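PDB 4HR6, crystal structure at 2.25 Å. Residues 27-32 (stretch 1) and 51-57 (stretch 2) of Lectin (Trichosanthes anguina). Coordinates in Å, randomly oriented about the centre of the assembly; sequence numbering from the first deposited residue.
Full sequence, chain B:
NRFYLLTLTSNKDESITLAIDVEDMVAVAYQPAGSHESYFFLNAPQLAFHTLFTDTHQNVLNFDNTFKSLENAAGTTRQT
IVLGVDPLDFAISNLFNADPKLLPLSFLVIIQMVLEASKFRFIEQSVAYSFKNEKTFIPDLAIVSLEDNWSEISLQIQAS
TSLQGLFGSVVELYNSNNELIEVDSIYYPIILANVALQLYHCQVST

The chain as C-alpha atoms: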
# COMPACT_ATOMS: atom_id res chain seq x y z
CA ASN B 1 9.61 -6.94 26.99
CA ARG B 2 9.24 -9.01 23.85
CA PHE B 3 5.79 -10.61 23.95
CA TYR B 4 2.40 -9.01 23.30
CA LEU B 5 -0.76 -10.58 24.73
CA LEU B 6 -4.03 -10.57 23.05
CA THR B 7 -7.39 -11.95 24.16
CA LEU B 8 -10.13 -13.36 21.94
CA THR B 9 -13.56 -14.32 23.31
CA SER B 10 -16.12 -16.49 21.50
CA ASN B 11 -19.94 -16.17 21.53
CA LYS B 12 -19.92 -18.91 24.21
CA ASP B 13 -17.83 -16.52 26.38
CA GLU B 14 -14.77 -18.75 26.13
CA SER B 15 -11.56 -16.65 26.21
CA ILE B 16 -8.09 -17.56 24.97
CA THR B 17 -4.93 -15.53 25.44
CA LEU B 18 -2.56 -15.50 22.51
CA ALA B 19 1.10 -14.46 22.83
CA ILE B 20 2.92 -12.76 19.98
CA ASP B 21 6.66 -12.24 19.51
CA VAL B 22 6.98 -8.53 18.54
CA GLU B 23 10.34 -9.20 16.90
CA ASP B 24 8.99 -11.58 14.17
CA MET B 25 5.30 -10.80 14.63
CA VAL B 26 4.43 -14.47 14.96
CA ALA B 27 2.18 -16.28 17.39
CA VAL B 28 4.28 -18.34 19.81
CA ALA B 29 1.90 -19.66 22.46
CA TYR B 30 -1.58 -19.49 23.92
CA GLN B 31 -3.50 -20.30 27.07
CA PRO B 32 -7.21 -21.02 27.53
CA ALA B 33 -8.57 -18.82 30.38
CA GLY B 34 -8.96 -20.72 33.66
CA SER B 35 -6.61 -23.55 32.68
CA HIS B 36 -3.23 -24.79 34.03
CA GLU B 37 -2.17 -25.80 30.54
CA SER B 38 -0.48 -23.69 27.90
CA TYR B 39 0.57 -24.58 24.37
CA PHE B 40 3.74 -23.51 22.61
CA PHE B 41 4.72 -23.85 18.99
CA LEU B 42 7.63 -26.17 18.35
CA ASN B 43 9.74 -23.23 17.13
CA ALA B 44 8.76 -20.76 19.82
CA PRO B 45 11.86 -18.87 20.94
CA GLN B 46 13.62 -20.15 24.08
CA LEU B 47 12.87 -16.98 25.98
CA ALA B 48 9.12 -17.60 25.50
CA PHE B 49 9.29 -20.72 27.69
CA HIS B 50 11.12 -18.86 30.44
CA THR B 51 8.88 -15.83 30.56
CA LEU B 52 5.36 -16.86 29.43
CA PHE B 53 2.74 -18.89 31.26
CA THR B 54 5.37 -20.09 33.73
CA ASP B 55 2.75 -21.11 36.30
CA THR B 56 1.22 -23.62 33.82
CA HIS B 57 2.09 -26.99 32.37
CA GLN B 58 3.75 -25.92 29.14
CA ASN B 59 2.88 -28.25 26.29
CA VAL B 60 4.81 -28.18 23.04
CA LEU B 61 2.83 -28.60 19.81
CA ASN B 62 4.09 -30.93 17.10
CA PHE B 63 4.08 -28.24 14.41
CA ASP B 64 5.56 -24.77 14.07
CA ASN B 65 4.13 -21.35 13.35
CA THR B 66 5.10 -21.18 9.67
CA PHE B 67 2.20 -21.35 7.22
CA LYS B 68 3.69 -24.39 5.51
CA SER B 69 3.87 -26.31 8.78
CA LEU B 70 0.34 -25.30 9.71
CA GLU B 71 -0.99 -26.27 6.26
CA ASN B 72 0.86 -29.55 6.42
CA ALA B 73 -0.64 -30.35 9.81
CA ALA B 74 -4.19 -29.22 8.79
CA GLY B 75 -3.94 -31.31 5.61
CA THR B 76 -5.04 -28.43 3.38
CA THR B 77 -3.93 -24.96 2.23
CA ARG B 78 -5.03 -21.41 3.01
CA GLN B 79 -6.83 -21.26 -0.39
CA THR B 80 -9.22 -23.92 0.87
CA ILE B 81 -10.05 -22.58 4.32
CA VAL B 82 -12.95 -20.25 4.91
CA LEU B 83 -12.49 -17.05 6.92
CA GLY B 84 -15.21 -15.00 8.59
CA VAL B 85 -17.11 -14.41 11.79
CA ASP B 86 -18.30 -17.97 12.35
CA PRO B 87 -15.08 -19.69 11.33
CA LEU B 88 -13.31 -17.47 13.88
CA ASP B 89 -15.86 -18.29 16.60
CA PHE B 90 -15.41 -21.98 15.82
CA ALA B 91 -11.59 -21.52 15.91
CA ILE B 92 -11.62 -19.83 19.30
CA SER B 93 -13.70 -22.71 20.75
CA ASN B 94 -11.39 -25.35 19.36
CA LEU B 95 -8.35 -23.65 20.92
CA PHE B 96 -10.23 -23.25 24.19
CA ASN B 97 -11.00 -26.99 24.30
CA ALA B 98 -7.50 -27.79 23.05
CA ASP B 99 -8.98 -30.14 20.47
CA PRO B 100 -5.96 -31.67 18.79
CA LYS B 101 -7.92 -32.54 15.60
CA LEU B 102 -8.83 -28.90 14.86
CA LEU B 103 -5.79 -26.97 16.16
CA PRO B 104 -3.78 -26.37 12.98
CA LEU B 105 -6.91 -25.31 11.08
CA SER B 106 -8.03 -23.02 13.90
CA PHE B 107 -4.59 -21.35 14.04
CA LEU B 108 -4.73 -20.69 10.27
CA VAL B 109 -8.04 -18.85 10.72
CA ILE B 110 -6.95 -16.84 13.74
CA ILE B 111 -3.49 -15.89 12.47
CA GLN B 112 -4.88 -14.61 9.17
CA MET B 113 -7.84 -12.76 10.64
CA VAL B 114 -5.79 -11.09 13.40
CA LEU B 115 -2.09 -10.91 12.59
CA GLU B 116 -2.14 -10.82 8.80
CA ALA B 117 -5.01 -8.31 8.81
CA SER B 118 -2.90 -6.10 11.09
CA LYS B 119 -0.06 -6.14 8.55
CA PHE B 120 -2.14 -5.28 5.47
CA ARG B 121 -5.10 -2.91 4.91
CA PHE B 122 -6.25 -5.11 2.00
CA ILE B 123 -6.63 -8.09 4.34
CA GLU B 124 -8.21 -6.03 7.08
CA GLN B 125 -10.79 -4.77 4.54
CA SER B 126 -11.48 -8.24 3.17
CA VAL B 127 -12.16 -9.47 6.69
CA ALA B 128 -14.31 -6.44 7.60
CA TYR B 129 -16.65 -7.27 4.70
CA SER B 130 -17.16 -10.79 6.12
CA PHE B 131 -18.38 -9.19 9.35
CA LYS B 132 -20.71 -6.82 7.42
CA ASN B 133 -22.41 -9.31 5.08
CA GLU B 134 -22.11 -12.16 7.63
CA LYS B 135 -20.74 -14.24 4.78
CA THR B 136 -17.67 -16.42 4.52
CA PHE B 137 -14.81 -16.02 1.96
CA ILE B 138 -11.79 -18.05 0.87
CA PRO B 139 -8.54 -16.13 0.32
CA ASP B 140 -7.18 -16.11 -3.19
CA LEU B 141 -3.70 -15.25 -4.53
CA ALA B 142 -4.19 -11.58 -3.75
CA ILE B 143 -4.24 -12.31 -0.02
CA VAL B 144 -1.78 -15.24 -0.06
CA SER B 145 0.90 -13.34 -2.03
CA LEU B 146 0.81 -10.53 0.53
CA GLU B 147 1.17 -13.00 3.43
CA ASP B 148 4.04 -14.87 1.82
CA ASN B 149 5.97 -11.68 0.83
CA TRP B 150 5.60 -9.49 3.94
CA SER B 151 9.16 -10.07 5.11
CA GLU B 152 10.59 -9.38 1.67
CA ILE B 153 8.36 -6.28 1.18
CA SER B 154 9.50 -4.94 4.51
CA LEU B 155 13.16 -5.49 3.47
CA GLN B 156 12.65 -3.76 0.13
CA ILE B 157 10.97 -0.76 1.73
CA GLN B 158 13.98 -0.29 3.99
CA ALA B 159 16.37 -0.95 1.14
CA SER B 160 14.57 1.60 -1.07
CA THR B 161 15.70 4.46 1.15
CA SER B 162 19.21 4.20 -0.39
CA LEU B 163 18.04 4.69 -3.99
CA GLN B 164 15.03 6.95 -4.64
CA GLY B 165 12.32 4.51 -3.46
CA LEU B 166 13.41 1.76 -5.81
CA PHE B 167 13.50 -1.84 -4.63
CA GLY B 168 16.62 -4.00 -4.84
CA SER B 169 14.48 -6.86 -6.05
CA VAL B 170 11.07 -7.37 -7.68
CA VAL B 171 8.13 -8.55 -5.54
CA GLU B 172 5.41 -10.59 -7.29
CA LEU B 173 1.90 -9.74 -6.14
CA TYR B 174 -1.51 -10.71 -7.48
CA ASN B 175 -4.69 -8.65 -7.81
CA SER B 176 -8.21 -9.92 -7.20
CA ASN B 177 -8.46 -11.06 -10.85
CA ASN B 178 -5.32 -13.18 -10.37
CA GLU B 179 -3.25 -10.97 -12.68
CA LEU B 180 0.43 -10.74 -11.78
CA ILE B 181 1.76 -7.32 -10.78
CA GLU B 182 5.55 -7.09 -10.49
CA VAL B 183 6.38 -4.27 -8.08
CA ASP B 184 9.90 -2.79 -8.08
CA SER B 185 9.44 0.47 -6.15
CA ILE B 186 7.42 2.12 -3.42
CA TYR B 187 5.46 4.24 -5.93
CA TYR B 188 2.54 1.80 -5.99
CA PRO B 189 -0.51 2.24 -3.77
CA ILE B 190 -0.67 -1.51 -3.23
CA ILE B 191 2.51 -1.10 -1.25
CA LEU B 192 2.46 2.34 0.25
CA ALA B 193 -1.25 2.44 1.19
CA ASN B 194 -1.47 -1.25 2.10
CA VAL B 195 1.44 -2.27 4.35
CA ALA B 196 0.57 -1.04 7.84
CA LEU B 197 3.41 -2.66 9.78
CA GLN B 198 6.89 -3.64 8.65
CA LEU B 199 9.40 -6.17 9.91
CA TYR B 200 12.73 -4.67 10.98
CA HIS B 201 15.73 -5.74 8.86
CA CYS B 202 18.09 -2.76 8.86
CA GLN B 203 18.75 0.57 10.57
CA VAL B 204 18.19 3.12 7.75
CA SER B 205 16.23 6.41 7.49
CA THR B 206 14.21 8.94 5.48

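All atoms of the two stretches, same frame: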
# COMPACT_ATOMS: atom_id res chain seq x y z
N ALA B 27 2.77 -15.67 16.21
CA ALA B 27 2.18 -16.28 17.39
C ALA B 27 3.12 -17.34 17.92
O ALA B 27 3.62 -18.14 17.17
CB ALA B 27 0.84 -16.89 17.02
N VAL B 28 3.37 -17.34 19.22
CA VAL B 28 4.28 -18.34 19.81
C VAL B 28 3.63 -19.29 20.81
O VAL B 28 4.14 -20.38 21.05
CB VAL B 28 5.50 -17.67 20.50
CG1 VAL B 28 6.26 -16.82 19.52
CG2 VAL B 28 5.09 -16.84 21.69
N ALA B 29 2.55 -18.86 21.45
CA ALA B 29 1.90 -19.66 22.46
C ALA B 29 0.51 -19.14 22.74
O ALA B 29 0.19 -18.01 22.39
CB ALA B 29 2.70 -19.60 23.76
N TYR B 30 -0.31 -19.97 23.37
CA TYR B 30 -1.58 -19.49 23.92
C TYR B 30 -1.96 -20.26 25.17
O TYR B 30 -1.44 -21.34 25.43
CB TYR B 30 -2.72 -19.60 22.89
CG TYR B 30 -3.41 -20.95 22.81
CD1 TYR B 30 -4.62 -21.19 23.47
CD2 TYR B 30 -2.86 -21.97 22.07
CE1 TYR B 30 -5.25 -22.42 23.38
CE2 TYR B 30 -3.48 -23.20 21.98
CZ TYR B 30 -4.67 -23.41 22.63
OH TYR B 30 -5.26 -24.63 22.53
N GLN B 31 -2.91 -19.68 25.90
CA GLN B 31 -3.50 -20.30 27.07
C GLN B 31 -5.03 -20.12 27.06
O GLN B 31 -5.51 -19.01 26.87
CB GLN B 31 -2.95 -19.66 28.35
CG GLN B 31 -3.18 -20.53 29.58
CD GLN B 31 -3.08 -19.78 30.90
OE1 GLN B 31 -2.79 -18.59 30.94
NE2 GLN B 31 -3.34 -20.48 31.99
N PRO B 32 -5.79 -21.21 27.25
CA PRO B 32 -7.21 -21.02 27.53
C PRO B 32 -7.39 -20.42 28.92
O PRO B 32 -6.74 -20.87 29.84
CB PRO B 32 -7.78 -22.45 27.50
CG PRO B 32 -6.71 -23.33 26.97
CD PRO B 32 -5.41 -22.63 27.18
N THR B 51 9.58 -17.02 30.14
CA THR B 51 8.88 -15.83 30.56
C THR B 51 7.36 -15.91 30.43
O THR B 51 6.69 -15.10 31.04
CB THR B 51 9.37 -14.57 29.80
OG1 THR B 51 9.30 -14.81 28.40
CG2 THR B 51 10.82 -14.25 30.15
N LEU B 52 6.82 -16.83 29.63
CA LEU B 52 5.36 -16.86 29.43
C LEU B 52 4.72 -18.06 30.07
O LEU B 52 5.19 -19.17 29.93
CB LEU B 52 4.99 -16.89 27.95
CG LEU B 52 5.39 -15.70 27.08
CD1 LEU B 52 5.22 -16.08 25.61
CD2 LEU B 52 4.55 -14.49 27.45
N PHE B 53 3.59 -17.83 30.73
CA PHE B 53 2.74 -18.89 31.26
C PHE B 53 3.55 -19.85 32.13
O PHE B 53 3.40 -21.06 32.04
CB PHE B 53 2.01 -19.62 30.12
CG PHE B 53 1.30 -18.70 29.16
CD1 PHE B 53 0.46 -17.69 29.61
CD2 PHE B 53 1.48 -18.84 27.78
CE1 PHE B 53 -0.17 -16.84 28.72
CE2 PHE B 53 0.85 -17.98 26.90
CZ PHE B 53 0.03 -16.99 27.36
N THR B 54 4.40 -19.28 32.97
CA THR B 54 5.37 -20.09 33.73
C THR B 54 4.73 -20.83 34.90
O THR B 54 5.29 -21.78 35.41
CB THR B 54 6.53 -19.22 34.23
OG1 THR B 54 6.01 -18.04 34.87
CG2 THR B 54 7.39 -18.80 33.06
N ASP B 55 3.54 -20.40 35.31
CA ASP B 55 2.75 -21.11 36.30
C ASP B 55 1.72 -22.03 35.63
O ASP B 55 0.60 -22.15 36.11
CB ASP B 55 2.02 -20.09 37.17
CG ASP B 55 1.10 -19.21 36.36
OD1 ASP B 55 1.54 -18.69 35.31
OD2 ASP B 55 -0.07 -19.07 36.74
N THR B 56 2.09 -22.67 34.52
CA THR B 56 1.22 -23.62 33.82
C THR B 56 2.06 -24.81 33.42
O THR B 56 3.28 -24.74 33.44
CB THR B 56 0.55 -22.99 32.56
OG1 THR B 56 1.53 -22.77 31.52
CG2 THR B 56 -0.08 -21.70 32.90
N HIS B 57 1.41 -25.91 33.06
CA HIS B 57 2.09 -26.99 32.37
C HIS B 57 2.23 -26.53 30.94
O HIS B 57 1.23 -26.27 30.29
CB HIS B 57 1.27 -28.28 32.40
CG HIS B 57 0.87 -28.72 33.77
ND1 HIS B 57 -0.44 -28.77 34.18
CD2 HIS B 57 1.61 -29.12 34.83
CE1 HIS B 57 -0.50 -29.18 35.43
NE2 HIS B 57 0.74 -29.39 35.86

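What does the beginning of stretch 2 bring to the contact? T51, the last residue before the chain leaves its helix, is exposed and out of reach of the strand, so the contact starts with L52. There the backbone abandons helical geometry, and the CA-to-CB bond points toward stretch 1. With chi1 in m and chi2 in t, the side chain sets its CD1 4.0 Å from CG2 of V28. The CA-to-CB bond of V28 points sideways to stretch 2, yet its branched side chain still reaches the leucine with one methyl. Both residues are buried, and two aliphatic side chains without polar groups suit such a place, since packing methyl against methyl leaves no hydrogen-bonding group unpaired.

Why does F53 dominate the interface? It loses more surface to the other stretch than any other residue here, and its ring touches three successive residues of the strand. The CA-to-CB bond points toward stretch 1, and chi1 in m lays the ring alongside A29, Y30 and Q31. The CA-to-CB bond of A29 also points toward stretch 2, and its CB meets the ring at the edge, near the ring plane, 4.0 Å from CE2 of F53. The small methyl fits this close approach while adding a buried apolar contact. Y30 takes part differently: its CA-to-CB bond points away, as expected between two strand neighbours whose CA-to-CB bonds point toward the partner, and it is the backbone carbon C of Y30 that comes within 4.0 Å of CE2 of F53.

How does a polar glutamine pack against an aromatic ring? Q31 covers the ring with the aliphatic base of its side chain. CB of Q31 lies over one face of F53, 4.0 Å from the ring centroid formed by CG, CD1, CD2, CE1, CE2 and CZ of F53 and only 13° off the ring normal, the geometry of a CH-pi interaction. Both chi1 and chi2 are t, so the chain extends beyond the ring and carries the amide onward; OE1 of Q31 passes 3.6 Å from CD1 of F53. A glutamine suits this partly exposed position because its CB can pack on the aromatic face while its amide, farther out, remains available for polar partners, and NE2 finds a hydrogen bond elsewhere in the structure.

What closes the contact after the phenylalanine? The chain folds into a type I beta turn from F53 to T56. T54 is out of reach and exposed, and D55 makes no contact with the strand, but the turn brings T56 back with its CA-to-CB bond toward stretch 1. The carbonyl O of F53 accepts a 2.6 Å hydrogen bond from OG1 of T56 and a weak one of 3.2 Å from N of T56. Threonine serves two purposes here: its hydroxyl ties the turn together, while its methyl CG2 lies 3.6 Å from NE2 of Q31. H57 is already out of reach. No hydrogen bond crosses between the stretches, so they are held by packing, centred on the ring of F53.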